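Local coordinates for protein proteasome accessory factor B/C (PafBC) (Paenarthrobacter aurescens, PDB 6SJ9) that probably acts as a transcriptional regulator of the bacterial DNA damage response, combining winged helix-turn-helix and WYL domains, at residues I495-L507 with V517-S529. Residues are numbered along the deposited sequence; the frame is centred on the assembly and turned at random.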
loop_
_atom_site.group_PDB
_atom_site.type_symbol
_atom_site.label_atom_id
_atom_site.label_comp_id
_atom_site.label_asym_id
_atom_site.label_seq_id
_atom_site.Cartn_x
_atom_site.Cartn_y
_atom_site.Cartn_z
ATOM N N ILE A 495 25.744 -6.515 16.286
ATOM C CA ILE A 495 25.314 -6.692 14.898
ATOM C C ILE A 495 26.194 -5.878 13.962
ATOM O O ILE A 495 26.612 -6.360 12.906
ATOM C CB ILE A 495 23.832 -6.304 14.746
ATOM C CG1 ILE A 495 22.972 -7.335 15.486
ATOM C CG2 ILE A 495 23.446 -6.186 13.257
ATOM C CD1 ILE A 495 21.534 -6.996 15.567
ATOM N N THR A 496 26.495 -4.630 14.340
ATOM C CA THR A 496 27.318 -3.781 13.484
ATOM C C THR A 496 28.666 -4.424 13.220
ATOM O O THR A 496 29.149 -4.449 12.087
ATOM C CB THR A 496 27.515 -2.411 14.142
ATOM O OG1 THR A 496 26.256 -1.728 14.240
ATOM C CG2 THR A 496 28.537 -1.530 13.322
ATOM N N GLN A 497 29.310 -4.896 14.281
ATOM C CA GLN A 497 30.629 -5.446 14.145
ATOM C C GLN A 497 30.590 -6.767 13.382
ATOM O O GLN A 497 31.453 -7.032 12.531
ATOM C CB GLN A 497 31.209 -5.649 15.538
ATOM C CG GLN A 497 32.571 -6.260 15.542
ATOM C CD GLN A 497 33.201 -6.297 16.967
ATOM O OE1 GLN A 497 33.745 -5.304 17.454
ATOM N NE2 GLN A 497 33.088 -7.441 17.626
ATOM N N ALA A 498 29.559 -7.582 13.628
ATOM C CA ALA A 498 29.471 -8.869 12.915
ATOM C C ALA A 498 29.324 -8.651 11.416
ATOM O O ALA A 498 29.937 -9.362 10.616
ATOM C CB ALA A 498 28.322 -9.728 13.476
ATOM N N ILE A 499 28.502 -7.677 11.020
ATOM C CA ILE A 499 28.333 -7.366 9.595
ATOM C C ILE A 499 29.655 -6.922 9.009
ATOM O O ILE A 499 30.085 -7.406 7.954
ATOM C CB ILE A 499 27.252 -6.289 9.389
ATOM C CG1 ILE A 499 25.852 -6.858 9.756
ATOM C CG2 ILE A 499 27.323 -5.755 7.907
ATOM C CD1 ILE A 499 24.746 -5.768 9.827
ATOM N N ARG A 500 30.333 -6.009 9.706
ATOM C CA ARG A 500 31.583 -5.461 9.200
ATOM C C ARG A 500 32.678 -6.515 9.085
ATOM O O ARG A 500 33.423 -6.531 8.106
ATOM C CB ARG A 500 32.064 -4.338 10.132
ATOM C CG ARG A 500 33.145 -3.450 9.512
ATOM C CD ARG A 500 33.619 -2.354 10.498
ATOM N NE ARG A 500 34.229 -2.936 11.695
ATOM C CZ ARG A 500 33.744 -2.786 12.934
ATOM N NH1 ARG A 500 32.636 -2.057 13.149
ATOM N NH2 ARG A 500 34.363 -3.369 13.960
ATOM N N GLU A 501 32.771 -7.421 10.052
ATOM C CA GLU A 501 33.798 -8.447 10.061
ATOM C C GLU A 501 33.363 -9.768 9.441
ATOM O O GLU A 501 34.158 -10.704 9.418
ATOM C CB GLU A 501 34.286 -8.651 11.497
ATOM C CG GLU A 501 34.904 -7.333 12.029
ATOM C CD GLU A 501 35.278 -7.390 13.503
ATOM O OE1 GLU A 501 35.090 -8.432 14.190
ATOM O OE2 GLU A 501 35.742 -6.346 13.983
ATOM N N GLY A 502 32.144 -9.881 8.924
ATOM C CA GLY A 502 31.791 -11.133 8.266
ATOM C C GLY A 502 31.547 -12.291 9.238
ATOM O O GLY A 502 31.860 -13.434 8.908
ATOM N N ARG A 503 31.028 -12.017 10.441
ATOM C CA ARG A 503 30.851 -13.053 11.481
ATOM C C ARG A 503 29.401 -13.512 11.601
ATOM O O ARG A 503 28.478 -12.691 11.722
ATOM C CB ARG A 503 31.280 -12.564 12.883
ATOM C CG ARG A 503 32.702 -12.013 12.952
ATOM C CD ARG A 503 33.103 -11.608 14.383
ATOM N NE ARG A 503 34.392 -10.949 14.284
ATOM C CZ ARG A 503 35.567 -11.589 14.193
ATOM N NH1 ARG A 503 35.644 -12.938 14.243
ATOM N NH2 ARG A 503 36.673 -10.872 14.016
ATOM N N GLN A 504 29.242 -14.812 11.736
ATOM C CA GLN A 504 27.953 -15.379 12.095
ATOM C C GLN A 504 27.633 -15.107 13.572
ATOM O O GLN A 504 28.526 -14.990 14.423
ATOM C CB GLN A 504 27.979 -16.884 11.820
ATOM C CG GLN A 504 26.761 -17.376 11.188
ATOM C CD GLN A 504 26.803 -18.853 10.863
ATOM O OE1 GLN A 504 26.953 -19.665 11.737
ATOM N NE2 GLN A 504 26.658 -19.189 9.588
ATOM N N LEU A 505 26.340 -15.026 13.883
ATOM C CA LEU A 505 25.890 -14.775 15.249
ATOM C C LEU A 505 24.964 -15.887 15.707
ATOM O O LEU A 505 24.123 -16.368 14.953
ATOM C CB LEU A 505 25.150 -13.420 15.366
ATOM C CG LEU A 505 26.029 -12.171 15.141
ATOM C CD1 LEU A 505 25.217 -10.890 15.097
ATOM C CD2 LEU A 505 26.983 -12.030 16.359
ATOM N N ARG A 506 25.111 -16.254 16.954
ATOM C CA ARG A 506 24.110 -17.028 17.660
ATOM C C ARG A 506 23.116 -16.052 18.279
ATOM O O ARG A 506 23.492 -15.271 19.146
ATOM C CB ARG A 506 24.735 -17.841 18.785
ATOM C CG ARG A 506 23.764 -18.813 19.486
ATOM C CD ARG A 506 23.296 -19.886 18.543
ATOM N NE ARG A 506 22.645 -21.010 19.234
ATOM C CZ ARG A 506 22.019 -21.989 18.599
ATOM N NH1 ARG A 506 21.980 -21.975 17.269
ATOM N NH2 ARG A 506 21.442 -22.971 19.293
ATOM N N LEU A 507 21.858 -16.142 17.864
ATOM C CA LEU A 507 20.801 -15.233 18.278
ATOM C C LEU A 507 19.805 -15.981 19.157
ATOM O O LEU A 507 19.356 -17.091 18.816
ATOM C CB LEU A 507 20.087 -14.648 17.055
ATOM C CG LEU A 507 18.725 -14.042 17.346
ATOM C CD1 LEU A 507 18.862 -12.746 18.210
ATOM C CD2 LEU A 507 18.038 -13.802 15.971
ATOM N N VAL A 517 12.282 -17.972 24.225
ATOM C CA VAL A 517 13.217 -17.537 23.198
ATOM C C VAL A 517 13.369 -18.674 22.214
ATOM O O VAL A 517 13.199 -19.846 22.570
ATOM C CB VAL A 517 14.612 -17.156 23.749
ATOM C CG1 VAL A 517 14.539 -15.946 24.713
ATOM C CG2 VAL A 517 15.219 -18.386 24.457
ATOM N N THR A 518 13.592 -18.310 20.967
ATOM C CA THR A 518 14.096 -19.228 19.963
ATOM C C THR A 518 15.600 -18.961 19.868
ATOM O O THR A 518 16.068 -17.824 20.069
ATOM C CB THR A 518 13.418 -19.037 18.589
ATOM O OG1 THR A 518 13.519 -17.666 18.193
ATOM C CG2 THR A 518 11.930 -19.421 18.635
ATOM N N GLU A 519 16.347 -20.012 19.546
ATOM C CA GLU A 519 17.794 -19.954 19.440
ATOM C C GLU A 519 18.187 -20.358 18.030
ATOM O O GLU A 519 17.739 -21.398 17.538
ATOM C CB GLU A 519 18.445 -20.879 20.487
ATOM C CG GLU A 519 19.901 -20.533 20.819
ATOM C CD GLU A 519 20.617 -21.505 21.829
ATOM O OE1 GLU A 519 20.370 -22.761 21.829
ATOM O OE2 GLU A 519 21.399 -20.968 22.661
ATOM N N ARG A 520 19.034 -19.555 17.389
ATOM C CA ARG A 520 19.335 -19.806 15.998
ATOM C C ARG A 520 20.614 -19.093 15.597
ATOM O O ARG A 520 20.930 -18.029 16.132
ATOM C CB ARG A 520 18.210 -19.320 15.100
ATOM C CG ARG A 520 17.870 -17.863 15.442
ATOM C CD ARG A 520 16.738 -17.463 14.568
ATOM N NE ARG A 520 15.502 -17.448 15.251
ATOM C CZ ARG A 520 14.320 -17.341 14.651
ATOM N NH1 ARG A 520 13.261 -17.245 15.411
ATOM N NH2 ARG A 520 14.184 -17.341 13.330
ATOM N N ASP A 521 21.319 -19.693 14.633
ATOM C CA ASP A 521 22.482 -19.098 13.981
ATOM C C ASP A 521 22.006 -18.234 12.829
ATOM O O ASP A 521 21.170 -18.677 12.039
ATOM C CB ASP A 521 23.422 -20.199 13.446
ATOM C CG ASP A 521 24.123 -20.967 14.597
ATOM O OD1 ASP A 521 24.491 -20.363 15.640
ATOM O OD2 ASP A 521 24.260 -22.166 14.454
ATOM N N VAL A 522 22.498 -16.995 12.750
ATOM C CA VAL A 522 22.131 -16.079 11.671
ATOM C C VAL A 522 23.366 -15.415 11.067
ATOM O O VAL A 522 24.358 -15.151 11.755
ATOM C CB VAL A 522 21.131 -14.994 12.136
ATOM C CG1 VAL A 522 20.032 -15.634 12.823
ATOM C CG2 VAL A 522 21.783 -14.004 13.109
ATOM N N ASP A 523 23.281 -15.132 9.763
ATOM C CA ASP A 523 24.244 -14.300 9.063
ATOM C C ASP A 523 23.651 -12.909 9.058
ATOM O O ASP A 523 22.719 -12.647 8.286
ATOM C CB ASP A 523 24.483 -14.774 7.621
ATOM C CG ASP A 523 24.996 -16.217 7.535
ATOM O OD1 ASP A 523 25.828 -16.649 8.381
ATOM O OD2 ASP A 523 24.628 -16.896 6.549
ATOM N N PRO A 524 24.124 -11.995 9.894
ATOM C CA PRO A 524 23.601 -10.617 9.861
ATOM C C PRO A 524 23.939 -9.943 8.539
ATOM O O PRO A 524 25.058 -10.035 8.043
ATOM C CB PRO A 524 24.304 -9.927 11.032
ATOM C CG PRO A 524 25.545 -10.714 11.226
ATOM C CD PRO A 524 25.191 -12.167 10.903
ATOM N N LEU A 525 22.961 -9.233 7.991
ATOM C CA LEU A 525 23.120 -8.572 6.696
ATOM C C LEU A 525 23.024 -7.054 6.758
ATOM O O LEU A 525 23.932 -6.377 6.266
ATOM C CB LEU A 525 22.039 -9.100 5.726
ATOM C CG LEU A 525 22.103 -10.628 5.476
ATOM C CD1 LEU A 525 21.007 -11.138 4.562
ATOM C CD2 LEU A 525 23.473 -11.057 4.862
ATOM N N ARG A 526 21.942 -6.510 7.324
ATOM C CA ARG A 526 21.683 -5.073 7.347
ATOM C C ARG A 526 20.987 -4.695 8.634
ATOM O O ARG A 526 20.072 -5.385 9.080
ATOM C CB ARG A 526 20.770 -4.639 6.187
ATOM C CG ARG A 526 21.526 -4.538 4.887
ATOM C CD ARG A 526 20.618 -3.953 3.805
ATOM N NE ARG A 526 19.622 -4.965 3.409
ATOM C CZ ARG A 526 18.800 -4.791 2.384
ATOM N NH1 ARG A 526 18.863 -3.642 1.671
ATOM N NH2 ARG A 526 17.959 -5.749 2.065
ATOM N N LEU A 527 21.384 -3.574 9.172
ATOM C CA LEU A 527 20.752 -2.938 10.308
ATOM C C LEU A 527 20.090 -1.648 9.813
ATOM O O LEU A 527 20.743 -0.843 9.148
ATOM C CB LEU A 527 21.831 -2.676 11.341
ATOM C CG LEU A 527 21.619 -2.312 12.779
ATOM C CD1 LEU A 527 20.670 -3.262 13.438
ATOM C CD2 LEU A 527 23.035 -2.356 13.391
ATOM N N TYR A 528 18.792 -1.497 10.042
ATOM C CA TYR A 528 18.041 -0.361 9.489
ATOM C C TYR A 528 16.913 -0.020 10.451
ATOM O O TYR A 528 16.484 -0.871 11.245
ATOM C CB TYR A 528 17.497 -0.668 8.070
ATOM C CG TYR A 528 16.547 -1.838 8.084
ATOM C CD1 TYR A 528 17.036 -3.143 8.133
ATOM C CD2 TYR A 528 15.174 -1.658 8.081
ATOM C CE1 TYR A 528 16.144 -4.236 8.171
ATOM C CE2 TYR A 528 14.306 -2.702 8.111
ATOM C CZ TYR A 528 14.790 -4.013 8.155
ATOM O OH TYR A 528 13.879 -5.068 8.190
ATOM N N SER A 529 16.478 1.254 10.423
ATOM C CA SER A 529 15.364 1.700 11.246
ATOM C C SER A 529 14.189 2.158 10.401
ATOM O O SER A 529 14.364 2.671 9.300
ATOM C CB SER A 529 15.791 2.823 12.190
ATOM O OG SER A 529 16.485 3.787 11.445
#
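The helix-then-hairpin start of an Sm-like fold is illustrated by this WYL domain, where helix 495-501 crosses strand 517-529, which pairs edge to edge with strand 503-507, and P524 and L527 lie under the helix. The two strands run antiparallel: L505 and V522 exchange backbone bonds in both directions, as do L507 and R520, with L507 N to R520 O at 2.7 Å. Between these hydrogen-bonded pairs lies the non-hydrogen-bonded pair R506 and D521. R506 CG is anti to the backbone N (chi1 -174°) and the chain bends at chi2, which carries the guanidinium back across strand 517-529. There it joins two salt bridges whose hydrogen bonds are weak: NH2 to E519 OE1 at 2.8 Å, guanidinium and carboxylate planes 43° apart, and NH1 to D521 OD1 at the guanidinium edge; R508 also pairs with E519. With an alanine here, E519 would probably keep only R508 of these two arginines, and D521 would lose its arginine mate across the strands. On the opposite face, L505 and L507 meet L557 of strand 554-560. P524 wedges between helix and strand: its CG meets A498 CB at 3.7 Å and L505 CD1, and its CB meets I499 CG1. Further along, L527 CD2 lies against I495 CG2 at 3.9 Å. At the open end of the hairpin, Q504 OE1 is bound by N560 and D523 OD2 by S565, while Q504 NE2 donates to the syn side of D523 OD1, 2.9 Å away and 20° out of the carboxylate plane.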